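Local coordinates for protein thermosome subunit (Methanococcoides burtonii, PDB 3AQ1) that probably uses ATP binding and hydrolysis to help unfolded proteins fold, as a group II chaperonin subunit of the TCP-1 family, at residues K123-L127 with I161-L166. Residues are numbered along the deposited sequence; the frame is centred on the assembly and turned at random.
Sequences KLSAL and IDDSEL
In the intermediate domain of this group II chaperonin subunit, one face of helix 121-132 packs against the 3-10 turn and short edge strand that run through 161-166; I161 on the turn meets K123, L124 and L127 of the helix. Beta-branched I161 suits this place because its two arms serve different partners. CG1 lies anti to the backbone N (chi1 -170°) and, with the chain extended, carries CD1 inward to L124, 3.5 Å from L124 CD1, the two side chains meeting roughly perpendicular; L124 also rests on L338 and A341 of helix 332-355. The other arm, CG2, lies against the methylenes of K123, 3.4 Å from K123 CD. Long and extended beyond CG, K123 covers the isoleucine with its carbon chain and still carries its ammonium to D162, where NZ makes a salt bridge with OD2 at 3.1 Å, a weak hydrogen bond. L127 fills the next turn of the helix: its CD2 sits 3.7 Å from S164 CB, while CD1 approaches L166 CD1 at 4.1 Å. The short side chain of S164 lets L127 CD2 settle against its CB; its OG bonds weakly to I161 O and also hydrogen-bonds with H328 N, tying the turn to strand 323-329. With an alanine at I161 both arms would be gone, which would probably leave a gap beside the K123 methylenes and L124 CD1 without its partner on the turn. Apolar contact thus holds the inner side of this junction, and the ion pair on the exposed side is likely to add only modestly.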
ATOM      1  N   LYS A 123     -12.359  14.653  -4.607  1.00 49.20           N
ATOM      2  CA  LYS A 123     -13.236  13.766  -3.843  1.00 43.29           C
ATOM      3  C   LYS A 123     -12.633  12.392  -3.570  1.00 50.32           C
ATOM      4  O   LYS A 123     -12.817  11.837  -2.489  1.00 49.64           O
ATOM      5  CB  LYS A 123     -14.606  13.608  -4.520  1.00 37.62           C
ATOM      6  CG  LYS A 123     -15.530  14.828  -4.415  1.00 41.78           C
ATOM      7  CD  LYS A 123     -16.678  14.727  -5.426  1.00 55.03           C
ATOM      8  CE  LYS A 123     -17.538  15.993  -5.506  1.00 58.51           C
ATOM      9  NZ  LYS A 123     -18.507  15.911  -6.646  1.00 56.68           N
ATOM     10  N   LEU A 124     -11.920  11.834  -4.540  1.00 48.38           N
ATOM     11  CA  LEU A 124     -11.286  10.544  -4.312  1.00 46.74           C
ATOM     12  C   LEU A 124     -10.137  10.659  -3.299  1.00 47.59           C
ATOM     13  O   LEU A 124      -9.839   9.718  -2.567  1.00 50.82           O
ATOM     14  CB  LEU A 124     -10.798   9.929  -5.617  1.00 38.65           C
ATOM     15  CG  LEU A 124     -10.524   8.435  -5.491  1.00 37.86           C
ATOM     16  CD1 LEU A 124     -11.815   7.680  -5.141  1.00 31.66           C
ATOM     17  CD2 LEU A 124      -9.915   7.905  -6.758  1.00 35.85           C
ATOM     18  N   SER A 125      -9.507  11.821  -3.249  1.00 38.69           N
ATOM     19  CA  SER A 125      -8.434  12.059  -2.294  1.00 47.94           C
ATOM     20  C   SER A 125      -8.971  12.082  -0.864  1.00 47.48           C
ATOM     21  O   SER A 125      -8.409  11.471   0.044  1.00 47.04           O
ATOM     22  CB  SER A 125      -7.726  13.377  -2.615  1.00 49.62           C
ATOM     23  OG  SER A 125      -7.055  13.285  -3.850  1.00 49.70           O
ATOM     24  N   ALA A 126     -10.067  12.807  -0.687  1.00 37.39           N
ATOM     25  CA  ALA A 126     -10.768  12.867   0.579  1.00 42.90           C
ATOM     26  C   ALA A 126     -11.161  11.473   1.049  1.00 38.35           C
ATOM     27  O   ALA A 126     -11.008  11.126   2.214  1.00 44.01           O
ATOM     28  CB  ALA A 126     -11.995  13.738   0.443  1.00 21.22           C
ATOM     29  N   LEU A 127     -11.677  10.681   0.127  1.00 42.63           N
ATOM     30  CA  LEU A 127     -12.145   9.351   0.452  1.00 44.69           C
ATOM     31  C   LEU A 127     -10.959   8.485   0.868  1.00 42.34           C
ATOM     32  O   LEU A 127     -11.030   7.783   1.874  1.00 39.03           O
ATOM     33  CB  LEU A 127     -12.891   8.753  -0.745  1.00 34.16           C
ATOM     34  CG  LEU A 127     -13.515   7.381  -0.577  1.00 36.26           C
ATOM     35  CD1 LEU A 127     -14.291   7.364   0.715  1.00 34.65           C
ATOM     36  CD2 LEU A 127     -14.409   7.079  -1.760  1.00 40.50           C
ATOM     37  N   ILE A 161     -19.479   9.769  -6.572  1.00 56.76           N
ATOM     38  CA  ILE A 161     -18.450   9.325  -5.651  1.00 52.94           C
ATOM     39  C   ILE A 161     -18.775   9.825  -4.245  1.00 63.51           C
ATOM     40  O   ILE A 161     -18.249   9.324  -3.256  1.00 66.37           O
ATOM     41  CB  ILE A 161     -17.097   9.861  -6.075  1.00 49.53           C
ATOM     42  CG1 ILE A 161     -15.979   9.217  -5.272  1.00 40.66           C
ATOM     43  CG2 ILE A 161     -17.061  11.358  -5.915  1.00 53.18           C
ATOM     44  CD1 ILE A 161     -14.637   9.686  -5.720  1.00 49.75           C
ATOM     45  N   ASP A 162     -19.650  10.822  -4.169  1.00 74.06           N
ATOM     46  CA  ASP A 162     -20.059  11.407  -2.892  1.00 78.33           C
ATOM     47  C   ASP A 162     -20.973  10.464  -2.096  1.00 66.92           C
ATOM     48  O   ASP A 162     -21.103  10.587  -0.879  1.00 69.68           O
ATOM     49  CB  ASP A 162     -20.767  12.750  -3.122  1.00 90.09           C
ATOM     50  CG  ASP A 162     -19.800  13.899  -3.377  1.00 97.19           C
ATOM     51  OD1 ASP A 162     -18.720  13.939  -2.736  1.00 80.49           O
ATOM     52  OD2 ASP A 162     -20.140  14.773  -4.209  1.00111.64           O
ATOM     53  N   ASP A 163     -21.608   9.532  -2.797  1.00 49.84           N
ATOM     54  CA  ASP A 163     -22.478   8.556  -2.176  1.00 48.48           C
ATOM     55  C   ASP A 163     -21.653   7.367  -1.702  1.00 60.04           C
ATOM     56  O   ASP A 163     -22.206   6.373  -1.257  1.00 67.43           O
ATOM     57  CB  ASP A 163     -23.530   8.044  -3.167  1.00 59.95           C
ATOM     58  CG  ASP A 163     -24.388   9.147  -3.749  1.00 80.67           C
ATOM     59  OD1 ASP A 163     -24.624  10.159  -3.050  1.00 94.75           O
ATOM     60  OD2 ASP A 163     -24.836   8.990  -4.911  1.00 79.48           O
ATOM     61  N   SER A 164     -20.334   7.439  -1.818  1.00 60.91           N
ATOM     62  CA  SER A 164     -19.514   6.340  -1.319  1.00 61.39           C
ATOM     63  C   SER A 164     -19.614   6.230   0.206  1.00 55.91           C
ATOM     64  O   SER A 164     -19.715   7.231   0.908  1.00 55.45           O
ATOM     65  CB  SER A 164     -18.064   6.476  -1.797  1.00 57.47           C
ATOM     66  OG  SER A 164     -17.978   6.190  -3.187  1.00 55.06           O
ATOM     67  N   GLU A 165     -19.620   5.008   0.720  1.00 54.06           N
ATOM     68  CA  GLU A 165     -19.753   4.817   2.158  1.00 57.41           C
ATOM     69  C   GLU A 165     -18.521   4.179   2.774  1.00 55.92           C
ATOM     70  O   GLU A 165     -17.809   3.402   2.131  1.00 47.69           O
ATOM     71  CB  GLU A 165     -20.975   3.959   2.491  1.00 59.89           C
ATOM     72  CG  GLU A 165     -22.305   4.558   2.099  1.00 55.81           C
ATOM     73  CD  GLU A 165     -23.450   3.575   2.265  1.00 66.28           C
ATOM     74  OE1 GLU A 165     -23.959   3.045   1.249  1.00 73.71           O
ATOM     75  OE2 GLU A 165     -23.835   3.332   3.420  1.00 73.95           O
ATOM     76  N   LEU A 166     -18.285   4.511   4.036  1.00 56.32           N
ATOM     77  CA  LEU A 166     -17.275   3.831   4.819  1.00 49.79           C
ATOM     78  C   LEU A 166     -17.974   2.964   5.847  1.00 45.12           C
ATOM     79  O   LEU A 166     -18.445   3.459   6.865  1.00 53.43           O
ATOM     80  CB  LEU A 166     -16.371   4.842   5.503  1.00 53.98           C
ATOM     81  CG  LEU A 166     -14.892   4.554   5.297  1.00 62.49           C
ATOM     82  CD1 LEU A 166     -14.566   4.681   3.814  1.00 54.63           C
ATOM     83  CD2 LEU A 166     -14.050   5.501   6.122  1.00 67.83           C
TER